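PDB 1YPX: putative vitamin-B12 independent methionine synthase family protein from Listeria monocytogenes, which probably acts as a zinc-dependent methyltransferase that makes methionine by passing a methyl group from a folate to homocysteine without cobalamin. Local coordinates for residues R182-D188 with D231-H237. Sequence-based numbering, arbitrary orientation.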
ATOM      1  N   ARG A 182      -3.630 -12.143   4.941  1.00 44.34           N
ATOM      2  CA  ARG A 182      -2.756 -12.033   6.112  1.00 45.48           C
ATOM      3  C   ARG A 182      -1.694 -10.986   5.913  1.00 45.44           C
ATOM      4  O   ARG A 182      -0.751 -10.904   6.695  1.00 47.43           O
ATOM      5  CB  ARG A 182      -2.093 -13.377   6.421  1.00 47.36           C
ATOM      6  CG  ARG A 182      -2.620 -14.012   7.694  1.00 50.25           C
ATOM      7  CD  ARG A 182      -4.127 -14.023   7.647  1.00 53.04           C
ATOM      8  NE  ARG A 182      -4.702 -15.220   8.225  1.00 55.09           N
ATOM      9  CZ  ARG A 182      -5.999 -15.484   8.208  1.00 58.23           C
ATOM     10  NH1 ARG A 182      -6.832 -14.621   7.640  1.00 58.68           N
ATOM     11  NH2 ARG A 182      -6.459 -16.606   8.754  1.00 59.62           N
ATOM     12  N   TYR A 183      -1.861 -10.192   4.860  1.00 44.38           N
ATOM     13  CA  TYR A 183      -0.925  -9.122   4.530  1.00 43.54           C
ATOM     14  C   TYR A 183      -1.679  -8.029   3.745  1.00 43.48           C
ATOM     15  O   TYR A 183      -1.886  -8.144   2.526  1.00 42.74           O
ATOM     16  CB  TYR A 183       0.239  -9.708   3.713  1.00 42.47           C
ATOM     17  CG  TYR A 183       1.439  -8.805   3.511  1.00 41.32           C
ATOM     18  CD1 TYR A 183       2.559  -9.252   2.816  1.00 43.00           C
ATOM     19  CD2 TYR A 183       1.424  -7.484   3.928  1.00 43.14           C
ATOM     20  CE1 TYR A 183       3.627  -8.397   2.529  1.00 43.02           C
ATOM     21  CE2 TYR A 183       2.481  -6.621   3.648  1.00 43.69           C
ATOM     22  CZ  TYR A 183       3.578  -7.080   2.943  1.00 43.28           C
ATOM     23  OH  TYR A 183       4.601  -6.217   2.614  1.00 42.40           O
ATOM     24  N   LEU A 184      -2.092  -6.990   4.476  1.00 40.52           N
ATOM     25  CA  LEU A 184      -2.824  -5.848   3.928  1.00 42.96           C
ATOM     26  C   LEU A 184      -2.000  -4.560   4.029  1.00 43.10           C
ATOM     27  O   LEU A 184      -1.389  -4.278   5.058  1.00 43.75           O
ATOM     28  CB  LEU A 184      -4.147  -5.637   4.684  1.00 44.33           C
ATOM     29  CG  LEU A 184      -5.169  -4.727   3.971  1.00 46.68           C
ATOM     30  CD1 LEU A 184      -5.732  -5.481   2.765  1.00 45.06           C
ATOM     31  CD2 LEU A 184      -6.307  -4.328   4.916  1.00 46.76           C
ATOM     32  N   GLN A 185      -2.013  -3.769   2.965  1.00 41.47           N
ATOM     33  CA  GLN A 185      -1.260  -2.533   2.926  1.00 41.07           C
ATOM     34  C   GLN A 185      -2.115  -1.296   2.626  1.00 42.31           C
ATOM     35  O   GLN A 185      -2.918  -1.277   1.680  1.00 42.45           O
ATOM     36  CB  GLN A 185      -0.138  -2.656   1.897  1.00 39.96           C
ATOM     37  CG  GLN A 185       0.522  -1.336   1.558  1.00 41.50           C
ATOM     38  CD  GLN A 185       1.936  -1.514   1.067  1.00 38.97           C
ATOM     39  OE1 GLN A 185       2.765  -2.105   1.757  1.00 38.48           O
ATOM     40  NE2 GLN A 185       2.221  -1.004  -0.126  1.00 34.47           N
ATOM     41  N   LEU A 186      -1.928  -0.264   3.442  1.00 42.48           N
ATOM     42  CA  LEU A 186      -2.649   0.998   3.299  1.00 41.53           C
ATOM     43  C   LEU A 186      -1.782   1.995   2.534  1.00 44.06           C
ATOM     44  O   LEU A 186      -0.707   2.375   2.995  1.00 43.89           O
ATOM     45  CB  LEU A 186      -2.990   1.556   4.684  1.00 36.46           C
ATOM     46  CG  LEU A 186      -4.332   1.183   5.361  1.00 37.62           C
ATOM     47  CD1 LEU A 186      -4.854  -0.169   4.878  1.00 36.67           C
ATOM     48  CD2 LEU A 186      -4.146   1.171   6.871  1.00 30.25           C
ATOM     49  N   ASP A 187      -2.244   2.402   1.357  1.00 45.24           N
ATOM     50  CA  ASP A 187      -1.507   3.367   0.560  1.00 47.74           C
ATOM     51  C   ASP A 187      -1.984   4.754   0.953  1.00 47.77           C
ATOM     52  O   ASP A 187      -3.121   5.133   0.705  1.00 47.07           O
ATOM     53  CB  ASP A 187      -1.709   3.092  -0.932  1.00 49.32           C
ATOM     54  CG  ASP A 187      -0.826   1.955  -1.430  1.00 52.67           C
ATOM     55  OD1 ASP A 187      -0.437   1.090  -0.606  1.00 54.68           O
ATOM     56  OD2 ASP A 187      -0.514   1.910  -2.643  1.00 56.56           O
ATOM     57  N   ASP A 188      -1.110   5.501   1.607  1.00 50.53           N
ATOM     58  CA  ASP A 188      -1.491   6.814   2.047  1.00 53.82           C
ATOM     59  C   ASP A 188      -0.570   7.880   1.514  1.00 56.81           C
ATOM     60  O   ASP A 188       0.555   8.022   1.981  1.00 59.35           O
ATOM     61  CB  ASP A 188      -1.510   6.856   3.565  1.00 53.15           C
ATOM     62  CG  ASP A 188      -2.372   7.959   4.079  1.00 50.34           C
ATOM     63  OD1 ASP A 188      -2.841   7.881   5.231  1.00 52.03           O
ATOM     64  OD2 ASP A 188      -2.585   8.912   3.314  1.00 51.16           O
ATOM     65  N   ASP A 231      -2.476 -12.582  13.593  1.00 58.58           N
ATOM     66  CA  ASP A 231      -1.683 -13.128  12.480  1.00 59.16           C
ATOM     67  C   ASP A 231      -1.753 -12.328  11.183  1.00 57.72           C
ATOM     68  O   ASP A 231      -1.225 -12.758  10.156  1.00 58.56           O
ATOM     69  CB  ASP A 231      -2.114 -14.559  12.163  1.00 60.96           C
ATOM     70  CG  ASP A 231      -3.573 -14.647  11.770  1.00 64.13           C
ATOM     71  OD1 ASP A 231      -3.982 -15.658  11.150  1.00 67.40           O
ATOM     72  OD2 ASP A 231      -4.319 -13.699  12.093  1.00 66.73           O
HETATM   73  N   MSE A 232      -2.422 -11.184  11.212  1.00 55.63           N
HETATM   74  CA  MSE A 232      -2.511 -10.374  10.014  1.00 54.79           C
HETATM   75  C   MSE A 232      -1.527  -9.213  10.111  1.00 52.26           C
HETATM   76  O   MSE A 232      -1.390  -8.585  11.163  1.00 52.80           O
HETATM   77  CB  MSE A 232      -3.933  -9.851   9.817  1.00 54.81           C
HETATM   78  CG  MSE A 232      -4.102  -9.039   8.536  1.00 57.38           C
HETATM   79 SE   MSE A 232      -5.872  -8.248   8.324  1.00 63.09          SE
HETATM   80  CE  MSE A 232      -5.843  -7.170   9.906  1.00 60.58           C
ATOM     81  N   VAL A 233      -0.833  -8.941   9.010  1.00 49.57           N
ATOM     82  CA  VAL A 233       0.142  -7.853   8.965  1.00 45.48           C
ATOM     83  C   VAL A 233      -0.481  -6.667   8.219  1.00 45.50           C
ATOM     84  O   VAL A 233      -1.115  -6.829   7.175  1.00 44.47           O
ATOM     85  CB  VAL A 233       1.450  -8.320   8.246  1.00 44.26           C
ATOM     86  CG1 VAL A 233       2.472  -7.189   8.197  1.00 44.82           C
ATOM     87  CG2 VAL A 233       2.043  -9.527   8.957  1.00 40.07           C
ATOM     88  N   ILE A 234      -0.332  -5.472   8.773  1.00 45.55           N
ATOM     89  CA  ILE A 234      -0.862  -4.297   8.112  1.00 44.33           C
ATOM     90  C   ILE A 234       0.227  -3.263   7.938  1.00 43.28           C
ATOM     91  O   ILE A 234       0.593  -2.560   8.874  1.00 45.47           O
ATOM     92  CB  ILE A 234      -2.040  -3.682   8.873  1.00 44.36           C
ATOM     93  CG1 ILE A 234      -3.241  -4.649   8.798  1.00 48.37           C
ATOM     94  CG2 ILE A 234      -2.371  -2.299   8.279  1.00 45.69           C
ATOM     95  CD1 ILE A 234      -4.594  -4.078   9.265  1.00 45.05           C
ATOM     96  N   THR A 235       0.761  -3.194   6.730  1.00 41.71           N
ATOM     97  CA  THR A 235       1.818  -2.256   6.422  1.00 39.82           C
ATOM     98  C   THR A 235       1.228  -0.998   5.823  1.00 42.66           C
ATOM     99  O   THR A 235       0.103  -0.994   5.300  1.00 40.38           O
ATOM    100  CB  THR A 235       2.813  -2.842   5.398  1.00 39.65           C
ATOM    101  OG1 THR A 235       2.107  -3.274   4.215  1.00 36.05           O
ATOM    102  CG2 THR A 235       3.582  -3.996   6.017  1.00 34.63           C
HETATM  103  N   MSE A 236       2.010   0.068   5.875  1.00 45.15           N
HETATM  104  CA  MSE A 236       1.567   1.339   5.341  1.00 46.85           C
HETATM  105  C   MSE A 236       2.539   1.925   4.344  1.00 44.44           C
HETATM  106  O   MSE A 236       3.710   2.089   4.645  1.00 42.59           O
HETATM  107  CB  MSE A 236       1.383   2.336   6.479  1.00 53.71           C
HETATM  108  CG  MSE A 236       0.826   3.674   6.040  1.00 61.28           C
HETATM  109 SE   MSE A 236      -0.607   4.264   7.209  1.00 73.22          SE
HETATM  110  CE  MSE A 236       0.147   5.959   7.807  1.00 70.54           C
ATOM    111  N   HIS A 237       2.058   2.230   3.149  1.00 44.80           N
ATOM    112  CA  HIS A 237       2.917   2.858   2.163  1.00 46.60           C
ATOM    113  C   HIS A 237       2.665   4.373   2.195  1.00 47.47           C
ATOM    114  O   HIS A 237       1.590   4.832   1.793  1.00 44.49           O
ATOM    115  CB  HIS A 237       2.647   2.301   0.761  1.00 47.29           C
ATOM    116  CG  HIS A 237       3.409   2.996  -0.326  1.00 50.22           C
ATOM    117  ND1 HIS A 237       4.755   3.296  -0.230  1.00 52.18           N
ATOM    118  CD2 HIS A 237       3.010   3.458  -1.535  1.00 51.12           C
ATOM    119  CE1 HIS A 237       5.148   3.913  -1.329  1.00 50.04           C
ATOM    120  NE2 HIS A 237       4.108   4.024  -2.137  1.00 51.09           N
TER
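Asp231 meets Arg182 in a salt bridge just before the paired strands begin, with Asp231 OD1 3.0 Å from Arg182 NE. The carboxylate and guanidinium planes are turned 55° apart. Val233 starts the parallel ladder: its N donates to Arg182 O, and its O accepts from Leu184 N. Ile234 lies beside Leu184 and, like Met232 before it, packs its side chain against Ile173 of helix 158-178. Ile234 CG2 also meets Leu186 CD2 at 4.1 Å.

Thr235 continues the ladder, its N bonding to Leu184 O and its O taking Leu186 N. Its side chain is on the other face. A chi1 of 55° sets OG1 between the backbone N and the carbonyl carbon. From there Thr235 OG1 donates to Gln185 OE1 at 2.8 Å, on a lone pair in the amide plane. Thr235 OG1 also sits at the edge of the Tyr183 ring, 3.4 Å from Tyr183 CE2. Lys134 bonds to both Gln185 OE1 and the Tyr183 hydroxyl, which also bonds to Asp10.

Met236, a selenomethionine, rests its SE 4.4 Å from Leu186 CB, on the helix-facing side. His237 N binds Leu186 O and its O takes Asp188 N. Gln185 NE2 lies 3.4 Å from His237 CB and makes a weak bond to Asp187 OD1. His237, whose ND1 bonds to Phe270 O, faces one vacant point with Cys239 and Cys334, consistent with the zinc site expected of this family; no metal is modelled. Adjacent parallel strands joined through a helical connection are typical of the TIM-barrel fold of cobalamin-independent methionine synthases.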